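Local atomic coordinates of protein-glutamine gamma-glutamyltransferase (Pseudomonas aeruginosa PAO1, PDB entry 6G49), a protein that displays transglutaminase activity in vitro, joining protein glutamine and lysine side chains through isopeptide bonds, and is critical for the viability of the bacterium. Residues Y109-Q114 against L152-S157; L121-V126 against F140-R145; N176-M181 against V253-G258. All coordinates share one frame; numbering follows the deposited sequence.

All three contacts lie in the periplasmic part of this membrane protein. From the N terminus, strand 107-113 is followed by strand 120-124, which meets strand 142-144 in interaction 2 and closes a short loop of 13 residues. The chain then returns along strand 152-158 beside strand 107-113, so interaction 1 closes the wider loop within which interaction 2 is nested. Their centres are 11 Å apart, and two tyrosine hydroxyls of interaction 1 reach backbone atoms of interaction 2, joining one sheet to the next. Interaction 3 follows in series, its centre 25 Å from that of interaction 2; it closes a largely helical excursion and ties the 176-181 loop to helix 243-256 of the transglutaminase-like region.

Interaction 1: Y109-Q114 against L152-S157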
loop_
_atom_site.group_PDB
_atom_site.type_symbol
_atom_site.label_atom_id
_atom_site.label_comp_id
_atom_site.label_asym_id
_atom_site.label_seq_id
_atom_site.Cartn_x
_atom_site.Cartn_y
_atom_site.Cartn_z
ATOM N N TYR A 109 -18.665 -6.059 -5.773
ATOM C CA TYR A 109 -18.949 -4.674 -5.865
ATOM C C TYR A 109 -18.693 -4.174 -7.285
ATOM O O TYR A 109 -17.950 -4.774 -8.028
ATOM C CB TYR A 109 -18.183 -3.844 -4.813
ATOM C CG TYR A 109 -16.677 -4.097 -4.782
ATOM C CD1 TYR A 109 -16.159 -5.173 -4.095
ATOM C CD2 TYR A 109 -15.772 -3.284 -5.488
ATOM C CE1 TYR A 109 -14.793 -5.447 -4.089
ATOM C CE2 TYR A 109 -14.400 -3.516 -5.433
ATOM C CZ TYR A 109 -13.912 -4.615 -4.752
ATOM O OH TYR A 109 -12.554 -4.866 -4.699
ATOM N N ASP A 110 -19.296 -3.031 -7.616
ATOM C CA ASP A 110 -19.067 -2.401 -8.870
ATOM C C ASP A 110 -18.331 -1.068 -8.639
ATOM O O ASP A 110 -18.540 -0.397 -7.635
ATOM C CB ASP A 110 -20.388 -2.106 -9.549
ATOM C CG ASP A 110 -21.173 -3.360 -9.885
ATOM O OD1 ASP A 110 -20.520 -4.437 -10.041
ATOM O OD2 ASP A 110 -22.397 -3.188 -10.042
ATOM N N VAL A 111 -17.494 -0.705 -9.615
ATOM C CA VAL A 111 -16.687 0.519 -9.544
ATOM C C VAL A 111 -16.936 1.342 -10.801
ATOM O O VAL A 111 -17.026 0.774 -11.872
ATOM C CB VAL A 111 -15.192 0.208 -9.454
ATOM C CG1 VAL A 111 -14.374 1.507 -9.356
ATOM C CG2 VAL A 111 -14.952 -0.726 -8.273
ATOM N N ILE A 112 -17.053 2.638 -10.644
ATOM C CA ILE A 112 -16.888 3.608 -11.772
ATOM C C ILE A 112 -15.671 4.481 -11.432
ATOM O O ILE A 112 -15.697 5.198 -10.449
ATOM C CB ILE A 112 -18.153 4.421 -12.097
ATOM C CG1 ILE A 112 -17.912 5.293 -13.334
ATOM C CG2 ILE A 112 -18.676 5.261 -10.931
ATOM C CD1 ILE A 112 -19.162 5.988 -13.852
ATOM N N MET A 113 -14.645 4.359 -12.273
ATOM C CA MET A 113 -13.374 5.050 -12.110
ATOM C C MET A 113 -13.388 6.289 -13.001
ATOM O O MET A 113 -13.760 6.229 -14.138
ATOM C CB MET A 113 -12.269 4.111 -12.614
ATOM C CG MET A 113 -11.054 4.141 -11.874
ATOM S SD MET A 113 -9.957 2.861 -12.625
ATOM C CE MET A 113 -8.625 4.013 -12.969
ATOM N N GLN A 114 -12.867 7.366 -12.476
ATOM C CA GLN A 114 -12.565 8.545 -13.270
ATOM C C GLN A 114 -11.281 8.284 -14.033
ATOM O O GLN A 114 -10.459 7.436 -13.659
ATOM C CB GLN A 114 -12.370 9.749 -12.368
ATOM C CG GLN A 114 -13.574 10.121 -11.517
ATOM C CD GLN A 114 -14.720 10.530 -12.406
ATOM O OE1 GLN A 114 -14.659 11.540 -13.135
ATOM N NE2 GLN A 114 -15.695 9.660 -12.443
ATOM N N LEU A 152 -14.736 4.525 -16.577
ATOM C CA LEU A 152 -14.765 3.140 -16.761
ATOM C C LEU A 152 -15.589 2.472 -15.657
ATOM O O LEU A 152 -15.287 2.605 -14.468
ATOM C CB LEU A 152 -13.338 2.577 -16.745
ATOM C CG LEU A 152 -13.231 1.072 -16.916
ATOM C CD1 LEU A 152 -13.679 0.646 -18.311
ATOM C CD2 LEU A 152 -11.794 0.607 -16.658
ATOM N N PHE A 153 -16.615 1.702 -16.070
ATOM C CA PHE A 153 -17.375 0.859 -15.117
ATOM C C PHE A 153 -16.799 -0.552 -15.157
ATOM O O PHE A 153 -16.519 -1.134 -16.220
ATOM C CB PHE A 153 -18.849 0.843 -15.563
ATOM C CG PHE A 153 -19.728 0.015 -14.680
ATOM C CD1 PHE A 153 -19.808 -1.342 -14.875
ATOM C CD2 PHE A 153 -20.526 0.622 -13.747
ATOM C CE1 PHE A 153 -20.632 -2.102 -14.081
ATOM C CE2 PHE A 153 -21.404 -0.146 -12.991
ATOM C CZ PHE A 153 -21.373 -1.502 -13.121
ATOM N N TYR A 154 -16.637 -1.172 -13.986
ATOM C CA TYR A 154 -16.205 -2.537 -13.936
ATOM C C TYR A 154 -16.726 -3.205 -12.682
ATOM O O TYR A 154 -17.075 -2.550 -11.700
ATOM C CB TYR A 154 -14.678 -2.688 -14.047
ATOM C CG TYR A 154 -13.842 -1.989 -13.010
ATOM C CD1 TYR A 154 -13.447 -0.691 -13.200
ATOM C CD2 TYR A 154 -13.330 -2.670 -11.905
ATOM C CE1 TYR A 154 -12.682 -0.034 -12.244
ATOM C CE2 TYR A 154 -12.524 -2.035 -10.970
ATOM C CZ TYR A 154 -12.157 -0.717 -11.158
ATOM O OH TYR A 154 -11.379 -0.016 -10.264
ATOM N N ARG A 155 -16.838 -4.524 -12.774
ATOM C CA ARG A 155 -17.363 -5.372 -11.717
ATOM C C ARG A 155 -16.225 -6.151 -11.102
ATOM O O ARG A 155 -15.359 -6.621 -11.800
ATOM C CB ARG A 155 -18.446 -6.291 -12.277
ATOM C CG ARG A 155 -19.475 -5.549 -13.114
ATOM C CD ARG A 155 -20.650 -6.437 -13.479
ATOM N NE ARG A 155 -21.103 -7.166 -12.310
ATOM C CZ ARG A 155 -22.160 -6.836 -11.582
ATOM N NH1 ARG A 155 -22.909 -5.791 -11.914
ATOM N NH2 ARG A 155 -22.477 -7.563 -10.523
ATOM N N VAL A 156 -16.254 -6.281 -9.787
ATOM C CA VAL A 156 -15.156 -6.892 -9.021
ATOM C C VAL A 156 -15.703 -7.941 -8.045
ATOM O O VAL A 156 -16.720 -7.689 -7.402
ATOM C CB VAL A 156 -14.370 -5.831 -8.238
ATOM C CG1 VAL A 156 -13.144 -6.434 -7.559
ATOM C CG2 VAL A 156 -13.998 -4.634 -9.137
ATOM N N SER A 157 -14.887 -8.984 -7.830
ATOM C CA SER A 157 -14.944 -9.874 -6.709
ATOM C C SER A 157 -13.570 -9.863 -6.027
ATOM O O SER A 157 -12.573 -10.057 -6.710
ATOM C CB SER A 157 -15.261 -11.297 -7.139
ATOM O OG SER A 157 -16.617 -11.396 -7.564
#
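Tyr109 with Val156, Val111 with Tyr154 and Met113 with Leu152 are the hydrogen-bonded pairs of two antiparallel strands inside a six-stranded sheet. The strand directions differ by 162°, and each pair is joined by two backbone bonds. The shortest of the six runs from Val111 N to Tyr154 O, at 2.8 Å.

Apolar and CH-pi packing fills the face formed by these pairs, which turns toward strand 120-124. Each tyrosine lies over the valine of the opposite strand. Val156 CB sits above one face of the Tyr109 ring, displaced toward the rim, 3.9 Å from the centroid, while its CG1 approaches Tyr109 OH at 3.3 Å. Val111 CB covers the Tyr154 ring in the same manner, with Tyr154 CZ 3.6 Å away. A Met-aromatic contact adds Met113 SD, oblique to that ring and 4.0 Å from Tyr154 CE1.

Both buried hydroxyls have partners beyond the strands: Tyr109 OH bonds with Ser158 OG and Leu124 N, and Tyr154 OH with Phe122 O.

The reverse face, which also carries Ile112 and Phe153, holds a salt bridge between Asp110 and Arg155, their carboxylate and guanidinium planes 69° apart. Phe153 CZ touches Asp110 CG at 3.7 Å. Asp110 OD2 is 3.2 Å from Arg155 NH1 with no N-H aimed at it, and Asp110 OD1 rests 3.2 Å above the plane of the Arg155 guanidinium, over its centre.

Interaction 2: L121-V126 against F140-R145; sequences LFALDV and FHLQRR. With PO4 (phosphate ion), chain F.
The Phe140 ring crosses Val126 obliquely, with CD1 of Phe140 4.0 Å from CG2 of Val126, and a cation-pi contact with Arg164 adds a charged neighbour. The guanidinium of Arg144 is engaged at its edge, where its NH2 donates to O4 of a phosphate ion at 2.9 Å, 168° at the hydrogen; the bond from its NH1 to phosphate O2 is weak. At the edge of the His141 ring, NE2 donates in plane to a lone pair of Gln143 OE1 at 2.7 Å.

Between these ends strand 120-124 meets strand 142-144 within the ten-stranded sheet. Leu121 N reaches Leu142 O at 3.3 Å, from above the carbonyl plane, whereas water 1 joins Leu142 N to Leu121 O. Leu142 CD1 packs on Ala123 CB at 3.7 Å.

A cis peptide joins Asp125 to Val126. Asp125 is deposited in two conformers; the link of its OD1 through water 2 to Phe140 O and the salt bridge of OD2 with Arg164 hold for one and are tentative.

With one long direct bond, the join relies partly on water 1 in place of a second; the phosphate, probably from the crystallisation liquor, pairs with the positive Arg144 and marks no known site.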
loop_
_atom_site.group_PDB
_atom_site.type_symbol
_atom_site.label_atom_id
_atom_site.label_comp_id
_atom_site.label_asym_id
_atom_site.label_seq_id
_atom_site.Cartn_x
_atom_site.Cartn_y
_atom_site.Cartn_z
ATOM N N LEU A 121 -6.406 -0.724 -12.231
ATOM C CA LEU A 121 -7.758 -0.646 -11.687
ATOM C C LEU A 121 -7.651 -0.789 -10.170
ATOM O O LEU A 121 -6.864 -1.594 -9.624
ATOM C CB LEU A 121 -8.618 -1.758 -12.277
ATOM C CG LEU A 121 -8.823 -1.749 -13.793
ATOM C CD1 LEU A 121 -9.993 -2.643 -14.168
ATOM C CD2 LEU A 121 -8.968 -0.377 -14.368
ATOM N N PHE A 122 -8.465 -0.015 -9.476
ATOM C CA PHE A 122 -8.457 -0.027 -8.029
ATOM C C PHE A 122 -9.371 -1.138 -7.506
ATOM O O PHE A 122 -10.510 -1.291 -7.993
ATOM C CB PHE A 122 -8.928 1.323 -7.504
ATOM C CG PHE A 122 -8.285 2.505 -8.162
ATOM C CD1 PHE A 122 -6.908 2.615 -8.198
ATOM C CD2 PHE A 122 -9.040 3.455 -8.841
ATOM C CE1 PHE A 122 -6.310 3.638 -8.891
ATOM C CE2 PHE A 122 -8.420 4.545 -9.414
ATOM C CZ PHE A 122 -7.051 4.644 -9.430
ATOM N N ALA A 123 -8.936 -1.882 -6.496
ATOM C CA ALA A 123 -9.768 -2.941 -5.948
ATOM C C ALA A 123 -9.192 -3.410 -4.627
ATOM O O ALA A 123 -7.961 -3.398 -4.437
ATOM C CB ALA A 123 -9.823 -4.116 -6.906
ATOM N N LEU A 124 -10.057 -3.945 -3.764
ATOM C CA LEU A 124 -9.599 -4.635 -2.551
ATOM C C LEU A 124 -8.871 -5.919 -2.955
ATOM O O LEU A 124 -9.257 -6.661 -3.857
ATOM C CB LEU A 124 -10.791 -5.012 -1.668
ATOM C CG LEU A 124 -11.770 -3.910 -1.299
ATOM C CD1 LEU A 124 -12.934 -4.530 -0.552
ATOM C CD2 LEU A 124 -11.129 -2.802 -0.439
ATOM N N ASP A 125 -7.751 -6.176 -2.269
ATOM C CA ASP A 125 -6.983 -7.408 -2.489
ATOM C C ASP A 125 -7.829 -8.599 -2.003
ATOM O O ASP A 125 -8.653 -8.448 -1.122
ATOM C CB ASP A 125 -5.647 -7.299 -1.723
ATOM C CG ASP A 125 -4.504 -8.160 -2.219
ATOM O OD1 ASP A 125 -4.388 -8.345 -3.425
ATOM O OD2 ASP A 125 -3.697 -8.598 -1.356
ATOM N N VAL A 126 -7.685 -9.805 -2.630
ATOM C CA VAL A 126 -7.147 -10.080 -3.929
ATOM C C VAL A 126 -8.335 -10.012 -4.902
ATOM O O VAL A 126 -9.374 -10.674 -4.664
ATOM C CB VAL A 126 -6.498 -11.470 -3.988
ATOM C CG1 VAL A 126 -6.181 -11.870 -5.409
ATOM C CG2 VAL A 126 -5.234 -11.505 -3.143
ATOM N N PHE A 140 -0.120 -8.857 -7.334
ATOM C CA PHE A 140 -1.527 -8.812 -6.907
ATOM C C PHE A 140 -2.133 -7.439 -7.181
ATOM O O PHE A 140 -3.050 -7.061 -6.495
ATOM C CB PHE A 140 -1.657 -9.179 -5.435
ATOM C CG PHE A 140 -1.137 -10.563 -5.130
ATOM C CD1 PHE A 140 -1.915 -11.667 -5.412
ATOM C CD2 PHE A 140 0.166 -10.771 -4.701
ATOM C CE1 PHE A 140 -1.418 -12.958 -5.260
ATOM C CE2 PHE A 140 0.653 -12.056 -4.550
ATOM C CZ PHE A 140 -0.140 -13.140 -4.816
ATOM N N HIS A 141 -1.681 -6.732 -8.199
ATOM C CA HIS A 141 -2.385 -5.540 -8.663
ATOM C C HIS A 141 -2.945 -5.827 -10.058
ATOM O O HIS A 141 -2.445 -6.673 -10.773
ATOM C CB HIS A 141 -1.455 -4.312 -8.656
ATOM C CG HIS A 141 -0.781 -4.018 -9.943
ATOM N ND1 HIS A 141 0.344 -4.692 -10.337
ATOM C CD2 HIS A 141 -1.019 -3.109 -10.913
ATOM C CE1 HIS A 141 0.738 -4.230 -11.518
ATOM N NE2 HIS A 141 -0.087 -3.263 -11.912
ATOM N N LEU A 142 -3.982 -5.067 -10.401
ATOM C CA LEU A 142 -4.693 -5.203 -11.665
ATOM C C LEU A 142 -4.101 -4.239 -12.705
ATOM O O LEU A 142 -4.139 -3.042 -12.534
ATOM C CB LEU A 142 -6.170 -4.845 -11.386
ATOM C CG LEU A 142 -6.940 -5.763 -10.456
ATOM C CD1 LEU A 142 -8.263 -5.114 -10.114
ATOM C CD2 LEU A 142 -7.155 -7.116 -11.096
ATOM N N GLN A 143 -3.539 -4.797 -13.783
ATOM C CA GLN A 143 -2.912 -4.038 -14.834
ATOM C C GLN A 143 -3.812 -4.160 -16.072
ATOM O O GLN A 143 -4.041 -5.283 -16.564
ATOM C CB GLN A 143 -1.497 -4.555 -15.140
ATOM C CG GLN A 143 -0.735 -3.692 -16.175
ATOM C CD GLN A 143 0.120 -2.560 -15.588
ATOM O OE1 GLN A 143 0.184 -2.284 -14.368
ATOM N NE2 GLN A 143 0.818 -1.840 -16.469
ATOM N N ARG A 144 -4.243 -3.025 -16.575
ATOM C CA ARG A 144 -5.019 -2.897 -17.806
ATOM C C ARG A 144 -4.055 -2.742 -18.994
ATOM O O ARG A 144 -2.955 -2.250 -18.845
ATOM C CB ARG A 144 -5.924 -1.682 -17.698
ATOM C CG ARG A 144 -7.047 -1.630 -18.721
ATOM C CD ARG A 144 -7.989 -0.500 -18.332
ATOM N NE ARG A 144 -9.108 -0.330 -19.268
ATOM C CZ ARG A 144 -9.201 0.637 -20.168
ATOM N NH1 ARG A 144 -8.235 1.518 -20.333
ATOM N NH2 ARG A 144 -10.305 0.766 -20.877
ATOM N N ARG A 145 -4.493 -3.180 -20.185
ATOM C CA ARG A 145 -3.588 -3.131 -21.332
ATOM C C ARG A 145 -3.324 -1.675 -21.761
ATOM O O ARG A 145 -2.271 -1.406 -22.326
ATOM C CB ARG A 145 -4.084 -4.042 -22.463
ATOM C CG ARG A 145 -3.152 -5.215 -22.765
ATOM C CD ARG A 145 -2.854 -6.173 -21.613
ATOM N NE ARG A 145 -1.751 -5.786 -20.715
ATOM C CZ ARG A 145 -1.192 -6.573 -19.790
ATOM N NH1 ARG A 145 -0.260 -6.094 -18.986
ATOM N NH2 ARG A 145 -1.565 -7.836 -19.670
HETATM P P PO4 F . -9.527 3.906 -22.848
HETATM O O1 PO4 F . -8.127 3.541 -23.334
HETATM O O2 PO4 F . -9.563 4.426 -21.418
HETATM O O3 PO4 F . -10.102 5.085 -23.613
HETATM O O4 PO4 F . -10.344 2.638 -23.109
HETATM O O HOH W 1 -4.869 -3.071 -8.505
HETATM O O HOH W 2 -5.830 -7.456 -5.909
#

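Interaction 3: N176-M181 against V253-G258; sequences NLQLPM and VLRAAG
Arg255 and Gln178 make a direct hydrogen bond across this contact: Arg255 NH1 donates to Gln178 O at 2.7 Å, with 159° at the hydrogen. The acceptor lies near the guanidinium plane, at its edge, and the donor sits on a lone pair of the carbonyl. The arginine chain is extended from CG to NE (chi3 176°), which carries NE away from the helix toward the 176-181 loop.

Around the guanidinium the polar packing is dense. Asn176 OD1 lies 3.0 Å from Arg255 NH2, with the amide turned 80° from the guanidinium plane, and Asn176 CA covers one face of the group, offset toward the rim. Outside the two segments, Arg255 NE bonds to Ala261 O and NH2 to Glu79 O, so backbone carbonyls of three separate parts of the chain grip this buried cation. Asn176 ND2 turns elsewhere, to Thr172 O and Glu79 OE2.

The arginine belongs to the last turn of helix 243-256, whose first residue, Cys243, is by similarity the nucleophile of the transglutaminase-like fold; the loop therefore meets the end remote from the presumed active site. Gly258, at positive phi, closes the helix in a Schellman motif.

Water also bridges the segments: water 3 donates to both Leu177 O and Arg255 O, each at 2.7 Å.

Apolar contacts flank these bonds. Leu179 CD1 touches Ala256 CB at 3.7 Å and Arg255 CB at 4.0 Å, while Leu177 CD2 abuts the backbone of Gly258, 3.5 Å from its C atom.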
loop_
_atom_site.group_PDB
_atom_site.type_symbol
_atom_site.label_atom_id
_atom_site.label_comp_id
_atom_site.label_asym_id
_atom_site.label_seq_id
_atom_site.Cartn_x
_atom_site.Cartn_y
_atom_site.Cartn_z
ATOM N N ASN A 176 12.458 -8.120 -3.665
ATOM C CA ASN A 176 11.864 -7.513 -2.494
ATOM C C ASN A 176 12.801 -7.490 -1.295
ATOM O O ASN A 176 12.357 -7.231 -0.172
ATOM C CB ASN A 176 10.491 -8.125 -2.226
ATOM C CG ASN A 176 9.497 -7.575 -3.203
ATOM O OD1 ASN A 176 9.186 -6.397 -3.144
ATOM N ND2 ASN A 176 9.115 -8.365 -4.199
ATOM N N LEU A 177 14.100 -7.783 -1.540
ATOM C CA LEU A 177 15.149 -7.535 -0.568
ATOM C C LEU A 177 16.114 -6.448 -1.036
ATOM O O LEU A 177 17.125 -6.216 -0.334
ATOM C CB LEU A 177 15.834 -8.880 -0.297
ATOM C CG LEU A 177 15.018 -9.841 0.548
ATOM C CD1 LEU A 177 15.581 -11.254 0.451
ATOM C CD2 LEU A 177 14.843 -9.446 2.014
ATOM N N GLN A 178 15.823 -5.800 -2.153
ATOM C CA GLN A 178 16.656 -4.797 -2.782
ATOM C C GLN A 178 16.732 -3.527 -1.945
ATOM O O GLN A 178 15.694 -2.985 -1.565
ATOM C CB GLN A 178 16.131 -4.412 -4.159
ATOM C CG GLN A 178 16.883 -3.326 -4.894
ATOM C CD GLN A 178 16.348 -1.938 -4.585
ATOM O OE1 GLN A 178 15.114 -1.768 -4.522
ATOM N NE2 GLN A 178 17.260 -0.954 -4.403
ATOM N N LEU A 179 17.936 -3.033 -1.688
ATOM C CA LEU A 179 18.173 -1.681 -1.164
ATOM C C LEU A 179 19.410 -1.118 -1.834
ATOM O O LEU A 179 20.303 -1.890 -2.224
ATOM C CB LEU A 179 18.410 -1.661 0.341
ATOM C CG LEU A 179 17.199 -1.994 1.187
ATOM C CD1 LEU A 179 17.549 -2.116 2.650
ATOM C CD2 LEU A 179 16.091 -0.994 0.998
ATOM N N PRO A 180 19.565 0.215 -1.869
ATOM C CA PRO A 180 20.872 0.787 -2.225
ATOM C C PRO A 180 21.898 0.315 -1.205
ATOM O O PRO A 180 21.601 0.169 -0.040
ATOM C CB PRO A 180 20.678 2.321 -2.157
ATOM C CG PRO A 180 19.157 2.495 -2.151
ATOM C CD PRO A 180 18.568 1.260 -1.511
ATOM N N MET A 181 23.157 0.180 -1.647
ATOM C CA MET A 181 24.199 -0.185 -0.743
ATOM C C MET A 181 24.518 0.981 0.207
ATOM O O MET A 181 24.812 0.739 1.348
ATOM C CB MET A 181 25.475 -0.538 -1.520
ATOM C CG MET A 181 26.579 -0.946 -0.602
ATOM S SD MET A 181 27.971 -1.427 -1.720
ATOM C CE MET A 181 28.434 0.155 -2.400
ATOM N N VAL A 253 13.293 -0.834 6.494
ATOM C CA VAL A 253 13.833 -1.512 7.671
ATOM C C VAL A 253 13.595 -3.007 7.558
ATOM O O VAL A 253 14.488 -3.809 7.854
ATOM C CB VAL A 253 13.281 -0.934 8.985
ATOM C CG1 VAL A 253 13.741 -1.744 10.195
ATOM C CG2 VAL A 253 13.716 0.487 9.119
ATOM N N LEU A 254 12.415 -3.430 7.056
ATOM C CA LEU A 254 12.138 -4.874 6.887
ATOM C C LEU A 254 13.125 -5.496 5.896
ATOM O O LEU A 254 13.698 -6.582 6.192
ATOM C CB LEU A 254 10.687 -5.105 6.461
ATOM C CG LEU A 254 9.608 -4.776 7.489
ATOM C CD1 LEU A 254 8.246 -4.993 6.882
ATOM C CD2 LEU A 254 9.746 -5.560 8.784
ATOM N N ARG A 255 13.374 -4.853 4.782
ATOM C CA ARG A 255 14.265 -5.397 3.804
ATOM C C ARG A 255 15.672 -5.467 4.392
ATOM O O ARG A 255 16.414 -6.474 4.128
ATOM C CB ARG A 255 14.357 -4.520 2.576
ATOM C CG ARG A 255 13.104 -4.562 1.709
ATOM C CD ARG A 255 13.344 -3.907 0.384
ATOM N NE ARG A 255 12.161 -4.035 -0.492
ATOM C CZ ARG A 255 12.081 -3.719 -1.753
ATOM N NH1 ARG A 255 13.089 -3.149 -2.408
ATOM N NH2 ARG A 255 10.943 -4.036 -2.413
ATOM N N ALA A 256 16.064 -4.444 5.148
ATOM C CA ALA A 256 17.423 -4.420 5.747
ATOM C C ALA A 256 17.549 -5.507 6.810
ATOM O O ALA A 256 18.713 -5.922 7.092
ATOM C CB ALA A 256 17.777 -3.060 6.259
ATOM N N ALA A 257 16.463 -5.975 7.394
ATOM C CA ALA A 257 16.435 -7.055 8.367
ATOM C C ALA A 257 16.283 -8.431 7.688
ATOM O O ALA A 257 16.086 -9.415 8.362
ATOM C CB ALA A 257 15.301 -6.883 9.332
ATOM N N GLY A 258 16.247 -8.481 6.360
ATOM C CA GLY A 258 16.145 -9.734 5.615
ATOM C C GLY A 258 14.733 -10.256 5.417
ATOM O O GLY A 258 14.580 -11.397 5.075
HETATM O O HOH W 3 18.213 -6.689 2.066
#